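Long-range contact in ABC transporter periplasmic substrate-binding protein (Desulfovibrio alaskensis, PDB 5MY5), which binds tungstate in the periplasm and probably hands it to an ABC transporter for uptake into the cell: residues G96-F107 with L220-P231. The protein carries 2 engineered substitutions. Sequence-based numbering, arbitrary orientation.
Sequences GTARTQLMYNDF and LFNQYSAIPVNP
Tyr104 and Phe221 lie ring over ring on one face of an antiparallel strand pair, 100-107 with 221-228, that runs between the two lobes of this periplasmic binding protein fold, consistent with the hinge crossover of the family. The ring planes are 18° apart and the centroids 4.0 Å, a face-to-face stack.

The opposite face is tightly packed around buried Met103, Tyr224 and Ala226. The Asn105 and Asn222 amides are nearly coplanar, and Asn222 ND2 donates in plane to a lone pair of Asn105 OD1 at 2.8 Å. The same OD1 meets the edge of the Tyr224 ring, while Met103, bent at chi2 (-71°), brings CE over that ring's face, 4.2 Å from the centroid. Phe269 and His82 pack around this cluster, and Tyr224 OH bonds to Thr36. Leu102 CD1 rests on Ala226 CB against Met249 and Val246 of helix 239-250.

Toward solvent-facing Thr97 and Ala98 the pairing loosens: past Thr100 the register slips by one, a single bridge joins Gly96 to Val229, and Thr97 N donates to Pro228 O (3.0 Å). A water on Gly96 O holds Asn230 ND2 weakly; Asn230 OD1 bonds to Ala232 N. Arg99, salt-bridged to Glu87, shares a water through NH2 with Ser225 OG and Gln223 O. In one of two modelled positions, Gln101 NE2 sits over the Arg99 guanidinium face and donates to Ser225 OG at 2.8 Å.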
ATOM      1  N   GLY A  96     -15.747   0.089 -14.123  1.00 18.93           N
ATOM      2  CA  GLY A  96     -16.210   0.007 -12.697  1.00 19.64           C
ATOM      3  C   GLY A  96     -17.320   0.958 -12.423  1.00 23.32           C
ATOM      4  O   GLY A  96     -17.471   1.935 -13.148  1.00 22.72           O
ATOM      5  N   THR A  97     -18.135   0.714 -11.387  1.00 20.05           N
ATOM      6  CA  THR A  97     -19.247   1.550 -11.097  1.00 22.25           C
ATOM      7  C   THR A  97     -18.798   2.754 -10.289  1.00 20.62           C
ATOM      8  O   THR A  97     -19.094   3.936 -10.578  1.00 22.48           O
ATOM      9  CB  THR A  97     -20.290   0.739 -10.305  1.00 22.25           C
ATOM     10  OG1 THR A  97     -19.688   0.279  -9.083  1.00 23.56           O
ATOM     11  CG2 THR A  97     -20.657  -0.547 -11.142  1.00 21.75           C
ATOM     12  N   ALA A  98     -17.985   2.536  -9.240  1.00 19.92           N
ATOM     13  CA  ALA A  98     -17.550   3.602  -8.371  1.00 20.29           C
ATOM     14  C   ALA A  98     -16.519   3.071  -7.357  1.00 21.51           C
ATOM     15  O   ALA A  98     -16.465   1.832  -7.103  1.00 22.23           O
ATOM     16  CB  ALA A  98     -18.688   4.245  -7.631  1.00 26.03           C
ATOM     17  N   ARG A  99     -15.720   3.988  -6.833  1.00 20.03           N
ATOM     18  CA  ARG A  99     -14.717   3.683  -5.821  1.00 21.34           C
ATOM     19  C   ARG A  99     -15.348   3.909  -4.481  1.00 19.92           C
ATOM     20  O   ARG A  99     -15.873   5.006  -4.208  1.00 24.99           O
ATOM     21  CB  ARG A  99     -13.495   4.607  -5.852  1.00 20.74           C
ATOM     22  CG  ARG A  99     -12.746   4.645  -7.146  1.00 22.16           C
ATOM     23  CD  ARG A  99     -11.849   5.851  -7.130  1.00 20.64           C
ATOM     24  NE  ARG A  99     -10.799   5.725  -6.161  1.00 18.99           N
ATOM     25  CZ  ARG A  99     -10.265   6.662  -5.405  1.00 22.77           C
ATOM     26  NH1 ARG A  99     -10.712   7.912  -5.481  1.00 27.13           N
ATOM     27  NH2 ARG A  99      -9.240   6.399  -4.639  1.00 23.69           N
ATOM     28  N   THR A 100     -15.227   2.932  -3.570  1.00 17.21           N
ATOM     29  CA  THR A 100     -15.559   3.123  -2.157  1.00 18.78           C
ATOM     30  C   THR A 100     -14.286   3.000  -1.344  1.00 16.98           C
ATOM     31  O   THR A 100     -13.723   1.917  -1.236  1.00 15.94           O
ATOM     32  CB  THR A 100     -16.647   2.100  -1.676  1.00 19.38           C
ATOM     33  OG1 THR A 100     -17.841   2.306  -2.448  1.00 20.09           O
ATOM     34  CG2 THR A 100     -16.988   2.273  -0.288  1.00 20.67           C
ATOM     35  N   GLN A 101     -13.926   4.067  -0.673  1.00 17.60           N
ATOM     36  CA  GLN A 101     -12.754   4.034   0.180  0.50 20.13           C
ATOM     37  C   GLN A 101     -13.053   3.276   1.438  1.00 19.71           C
ATOM     38  O   GLN A 101     -14.160   3.408   2.014  1.00 19.70           O
ATOM     39  CB  GLN A 101     -12.278   5.454   0.496  0.50 21.96           C
ATOM     40  CG  GLN A 101     -11.462   6.058  -0.655  0.50 24.58           C
ATOM     41  CD  GLN A 101     -12.307   6.539  -1.821  0.50 26.46           C
ATOM     42  OE1 GLN A 101     -13.131   7.455  -1.666  0.50 30.74           O
ATOM     43  NE2 GLN A 101     -12.078   5.982  -3.000  0.50 22.08           N
ATOM     44  N   LEU A 102     -12.114   2.496   1.898  1.00 17.64           N
ATOM     45  CA  LEU A 102     -12.306   1.489   3.004  1.00 17.64           C
ATOM     46  C   LEU A 102     -11.297   1.610   4.152  1.00 18.28           C
ATOM     47  O   LEU A 102     -11.672   1.683   5.354  1.00 18.98           O
ATOM     48  CB  LEU A 102     -12.452   0.071   2.495  1.00 17.74           C
ATOM     49  CG  LEU A 102     -13.634  -0.210   1.618  1.00 16.27           C
ATOM     50  CD1 LEU A 102     -13.519  -1.591   0.968  1.00 16.48           C
ATOM     51  CD2 LEU A 102     -14.940  -0.131   2.471  1.00 19.20           C
ATOM     52  N   MET A 103     -10.002   1.712   3.862  1.00 16.92           N
ATOM     53  CA  MET A 103      -8.947   1.821   4.806  1.00 17.78           C
ATOM     54  C   MET A 103      -7.660   2.249   4.121  1.00 18.68           C
ATOM     55  O   MET A 103      -7.608   2.228   2.919  1.00 17.88           O
ATOM     56  CB  MET A 103      -8.646   0.519   5.502  1.00 18.34           C
ATOM     57  CG  MET A 103      -8.186  -0.618   4.695  1.00 19.82           C
ATOM     58  SD  MET A 103      -9.302  -1.472   3.576  1.00 20.94           S
ATOM     59  CE  MET A 103      -8.252  -2.793   3.110  1.00 22.56           C
ATOM     60  N   TYR A 104      -6.691   2.635   4.912  1.00 17.30           N
ATOM     61  CA  TYR A 104      -5.342   2.827   4.344  1.00 17.00           C
ATOM     62  C   TYR A 104      -4.283   2.139   5.162  1.00 18.66           C
ATOM     63  O   TYR A 104      -4.418   2.090   6.394  1.00 19.91           O
ATOM     64  CB  TYR A 104      -4.994   4.298   4.189  1.00 17.52           C
ATOM     65  CG  TYR A 104      -5.070   5.177   5.470  1.00 19.10           C
ATOM     66  CD1 TYR A 104      -3.944   5.406   6.231  1.00 23.15           C
ATOM     67  CD2 TYR A 104      -6.242   5.844   5.850  1.00 23.38           C
ATOM     68  CE1 TYR A 104      -3.949   6.202   7.358  1.00 23.93           C
ATOM     69  CE2 TYR A 104      -6.222   6.723   6.939  1.00 28.00           C
ATOM     70  CZ  TYR A 104      -5.070   6.848   7.695  1.00 28.71           C
ATOM     71  OH  TYR A 104      -5.002   7.615   8.821  1.00 30.73           O
ATOM     72  N   ASN A 105      -3.226   1.639   4.554  1.00 17.14           N
ATOM     73  CA  ASN A 105      -1.963   1.391   5.232  1.00 18.43           C
ATOM     74  C   ASN A 105      -1.017   2.569   4.857  1.00 16.74           C
ATOM     75  O   ASN A 105      -1.490   3.596   4.385  1.00 18.19           O
ATOM     76  CB  ASN A 105      -1.400  -0.015   5.026  1.00 18.80           C
ATOM     77  CG  ASN A 105      -1.231  -0.403   3.555  1.00 25.04           C
ATOM     78  OD1 ASN A 105      -1.483   0.409   2.679  1.00 22.92           O
ATOM     79  ND2 ASN A 105      -0.862  -1.665   3.272  1.00 24.85           N
ATOM     80  N   ASP A 106       0.180   2.505   5.332  1.00 19.77           N
ATOM     81  CA  ASP A 106       1.031   3.650   5.128  1.00 18.94           C
ATOM     82  C   ASP A 106       2.461   3.285   4.879  1.00 19.01           C
ATOM     83  O   ASP A 106       2.913   2.202   5.072  1.00 18.74           O
ATOM     84  CB  ASP A 106       0.903   4.677   6.264  1.00 20.16           C
ATOM     85  CG  ASP A 106       1.460   4.182   7.587  1.00 22.16           C
ATOM     86  OD1 ASP A 106       1.656   2.963   7.829  1.00 21.56           O
ATOM     87  OD2 ASP A 106       1.658   5.047   8.497  1.00 21.96           O
ATOM     88  N   PHE A 107       3.186   4.304   4.430  1.00 18.13           N
ATOM     89  CA  PHE A 107       4.604   4.247   4.214  1.00 16.26           C
ATOM     90  C   PHE A 107       5.333   5.051   5.273  1.00 14.43           C
ATOM     91  O   PHE A 107       4.768   5.958   5.762  1.00 19.38           O
ATOM     92  CB  PHE A 107       4.954   4.793   2.788  1.00 16.70           C
ATOM     93  CG  PHE A 107       4.427   3.919   1.664  1.00 17.07           C
ATOM     94  CD1 PHE A 107       5.141   2.896   1.210  1.00 16.99           C
ATOM     95  CD2 PHE A 107       3.193   4.255   1.071  1.00 18.72           C
ATOM     96  CE1 PHE A 107       4.620   2.073   0.143  1.00 18.88           C
ATOM     97  CE2 PHE A 107       2.710   3.503  -0.004  1.00 19.48           C
ATOM     98  CZ  PHE A 107       3.406   2.409  -0.400  1.00 18.91           C
ATOM     99  N   LEU A 220       1.911  10.061   3.010  1.00 20.64           N
ATOM    100  CA  LEU A 220       2.382   8.695   3.142  1.00 18.31           C
ATOM    101  C   LEU A 220       1.245   7.613   3.208  1.00 18.03           C
ATOM    102  O   LEU A 220       1.535   6.446   3.294  1.00 18.56           O
ATOM    103  CB  LEU A 220       3.263   8.546   4.387  1.00 20.12           C
ATOM    104  CG  LEU A 220       4.566   9.350   4.344  1.00 20.22           C
ATOM    105  CD1 LEU A 220       5.208   9.336   5.725  1.00 22.36           C
ATOM    106  CD2 LEU A 220       5.526   8.788   3.294  1.00 19.85           C
ATOM    107  N   PHE A 221       0.014   8.065   3.197  1.00 18.01           N
ATOM    108  CA  PHE A 221      -1.119   7.106   3.193  1.00 19.32           C
ATOM    109  C   PHE A 221      -1.265   6.331   1.905  1.00 17.85           C
ATOM    110  O   PHE A 221      -1.031   6.878   0.831  1.00 19.11           O
ATOM    111  CB  PHE A 221      -2.429   7.811   3.468  1.00 20.13           C
ATOM    112  CG  PHE A 221      -2.541   8.460   4.841  1.00 25.10           C
ATOM    113  CD1 PHE A 221      -1.533   8.340   5.820  1.00 25.65           C
ATOM    114  CD2 PHE A 221      -3.668   9.286   5.109  1.00 31.68           C
ATOM    115  CE1 PHE A 221      -1.662   8.962   7.065  1.00 30.11           C
ATOM    116  CE2 PHE A 221      -3.771   9.937   6.325  1.00 30.10           C
ATOM    117  CZ  PHE A 221      -2.763   9.761   7.300  1.00 29.60           C
ATOM    118  N   ASN A 222      -1.614   5.077   2.041  1.00 17.02           N
ATOM    119  CA  ASN A 222      -1.858   4.185   0.917  1.00 17.48           C
ATOM    120  C   ASN A 222      -3.330   3.823   0.961  1.00 15.85           C
ATOM    121  O   ASN A 222      -3.679   2.771   1.560  1.00 18.00           O
ATOM    122  CB  ASN A 222      -0.930   3.005   0.995  1.00 17.52           C
ATOM    123  CG  ASN A 222      -0.970   2.094  -0.273  1.00 21.46           C
ATOM    124  OD1 ASN A 222      -0.997   2.607  -1.384  1.00 21.28           O
ATOM    125  ND2 ASN A 222      -0.962   0.761  -0.077  1.00 22.38           N
ATOM    126  N   GLN A 223      -4.157   4.623   0.321  1.00 16.74           N
ATOM    127  CA  GLN A 223      -5.618   4.522   0.395  1.00 15.23           C
ATOM    128  C   GLN A 223      -6.077   3.270  -0.436  1.00 16.68           C
ATOM    129  O   GLN A 223      -5.829   3.172  -1.634  1.00 16.71           O
ATOM    130  CB  GLN A 223      -6.320   5.719  -0.142  1.00 17.89           C
ATOM    131  CG  GLN A 223      -7.820   5.654   0.008  1.00 20.72           C
ATOM    132  CD  GLN A 223      -8.265   5.623   1.444  1.00 21.73           C
ATOM    133  OE1 GLN A 223      -7.911   6.516   2.252  1.00 23.81           O
ATOM    134  NE2 GLN A 223      -9.080   4.644   1.802  1.00 18.85           N
ATOM    135  N   TYR A 224      -6.837   2.364   0.235  1.00 16.14           N
ATOM    136  CA  TYR A 224      -7.553   1.300  -0.431  1.00 15.79           C
ATOM    137  C   TYR A 224      -8.981   1.647  -0.780  1.00 15.96           C
ATOM    138  O   TYR A 224      -9.698   2.263   0.097  1.00 16.54           O
ATOM    139  CB  TYR A 224      -7.650   0.084   0.468  1.00 15.94           C
ATOM    140  CG  TYR A 224      -6.471  -0.752   0.393  1.00 16.11           C
ATOM    141  CD1 TYR A 224      -5.303  -0.397   1.056  1.00 18.60           C
ATOM    142  CD2 TYR A 224      -6.473  -1.906  -0.354  1.00 18.33           C
ATOM    143  CE1 TYR A 224      -4.162  -1.190   0.977  1.00 20.43           C
ATOM    144  CE2 TYR A 224      -5.363  -2.705  -0.456  1.00 20.18           C
ATOM    145  CZ  TYR A 224      -4.185  -2.361   0.227  1.00 19.82           C
ATOM    146  OH  TYR A 224      -3.096  -3.168   0.120  1.00 24.96           O
ATOM    147  N   SER A 225      -9.421   1.207  -1.964  1.00 13.93           N
ATOM    148  CA  SER A 225     -10.823   1.275  -2.351  1.00 14.38           C
ATOM    149  C   SER A 225     -11.283  -0.043  -2.946  1.00 15.86           C
ATOM    150  O   SER A 225     -10.494  -0.748  -3.594  1.00 15.03           O
ATOM    151  CB  SER A 225     -11.030   2.376  -3.345  1.00 17.38           C
ATOM    152  OG  SER A 225     -10.603   3.598  -2.762  1.00 18.68           O
ATOM    153  N   ALA A 226     -12.581  -0.300  -2.789  1.00 13.56           N
ATOM    154  CA  ALA A 226     -13.212  -1.375  -3.532  1.00 14.80           C
ATOM    155  C   ALA A 226     -13.949  -0.805  -4.704  1.00 14.85           C
ATOM    156  O   ALA A 226     -14.532   0.326  -4.604  1.00 16.43           O
ATOM    157  CB  ALA A 226     -14.189  -2.178  -2.651  1.00 16.08           C
ATOM    158  N   ILE A 227     -13.933  -1.528  -5.816  1.00 14.24           N
ATOM    159  CA  ILE A 227     -14.654  -1.067  -7.037  1.00 15.07           C
ATOM    160  C   ILE A 227     -15.323  -2.263  -7.663  1.00 15.06           C
ATOM    161  O   ILE A 227     -14.693  -3.135  -8.258  1.00 15.43           O
ATOM    162  CB  ILE A 227     -13.620  -0.522  -8.073  1.00 16.61           C
ATOM    163  CG1 ILE A 227     -12.772   0.591  -7.467  1.00 18.75           C
ATOM    164  CG2 ILE A 227     -14.394   0.027  -9.257  1.00 17.96           C
ATOM    165  CD1 ILE A 227     -11.518   0.969  -8.282  1.00 20.12           C
ATOM    166  N   PRO A 228     -16.673  -2.312  -7.580  1.00 16.00           N
ATOM    167  CA  PRO A 228     -17.454  -3.291  -8.329  1.00 16.87           C
ATOM    168  C   PRO A 228     -17.226  -3.120  -9.852  1.00 16.72           C
ATOM    169  O   PRO A 228     -17.264  -1.974 -10.309  1.00 17.07           O
ATOM    170  CB  PRO A 228     -18.895  -2.994  -7.926  1.00 16.52           C
ATOM    171  CG  PRO A 228     -18.781  -2.380  -6.550  1.00 17.80           C
ATOM    172  CD  PRO A 228     -17.512  -1.501  -6.697  1.00 17.55           C
ATOM    173  N   VAL A 229     -17.062  -4.213 -10.515  1.00 16.44           N
ATOM    174  CA  VAL A 229     -16.968  -4.187 -12.021  1.00 17.65           C
ATOM    175  C   VAL A 229     -18.386  -3.857 -12.502  1.00 19.82           C
ATOM    176  O   VAL A 229     -19.362  -4.280 -11.981  1.00 20.36           O
ATOM    177  CB  VAL A 229     -16.420  -5.496 -12.507  1.00 17.04           C
ATOM    178  CG1 VAL A 229     -16.517  -5.649 -14.059  1.00 17.62           C
ATOM    179  CG2 VAL A 229     -14.982  -5.670 -12.112  1.00 17.49           C
ATOM    180  N   ASN A 230     -18.468  -3.019 -13.529  1.00 18.22           N
ATOM    181  CA  ASN A 230     -19.743  -2.441 -14.006  1.00 20.15           C
ATOM    182  C   ASN A 230     -20.477  -3.407 -14.919  1.00 20.13           C
ATOM    183  O   ASN A 230     -19.923  -3.854 -15.904  1.00 20.90           O
ATOM    184  CB  ASN A 230     -19.432  -1.144 -14.748  1.00 20.97           C
ATOM    185  CG  ASN A 230     -20.660  -0.330 -14.953  1.00 20.41           C
ATOM    186  OD1 ASN A 230     -21.752  -0.837 -15.099  1.00 23.80           O
ATOM    187  ND2 ASN A 230     -20.470   0.981 -14.972  1.00 23.15           N
ATOM    188  N   PRO A 231     -21.709  -3.786 -14.571  1.00 23.55           N
ATOM    189  CA  PRO A 231     -22.512  -4.715 -15.402  1.00 24.53           C
ATOM    190  C   PRO A 231     -22.811  -4.209 -16.834  1.00 24.24           C
ATOM    191  O   PRO A 231     -23.040  -4.999 -17.752  1.00 23.30           O
ATOM    192  CB  PRO A 231     -23.827  -4.877 -14.592  1.00 25.08           C
ATOM    193  CG  PRO A 231     -23.564  -4.294 -13.300  1.00 27.67           C
ATOM    194  CD  PRO A 231     -22.401  -3.410 -13.328  1.00 23.58           C
TER
HETATM  195  O   HOH W   1     -18.631   3.686 -14.871  1.00 26.18           O
HETATM  196  O   HOH W   2      -7.910   3.856  -3.469  1.00 18.22           O
HETATM  197  O   HOH W   3      -0.475  -2.372   0.002  1.00 25.24           O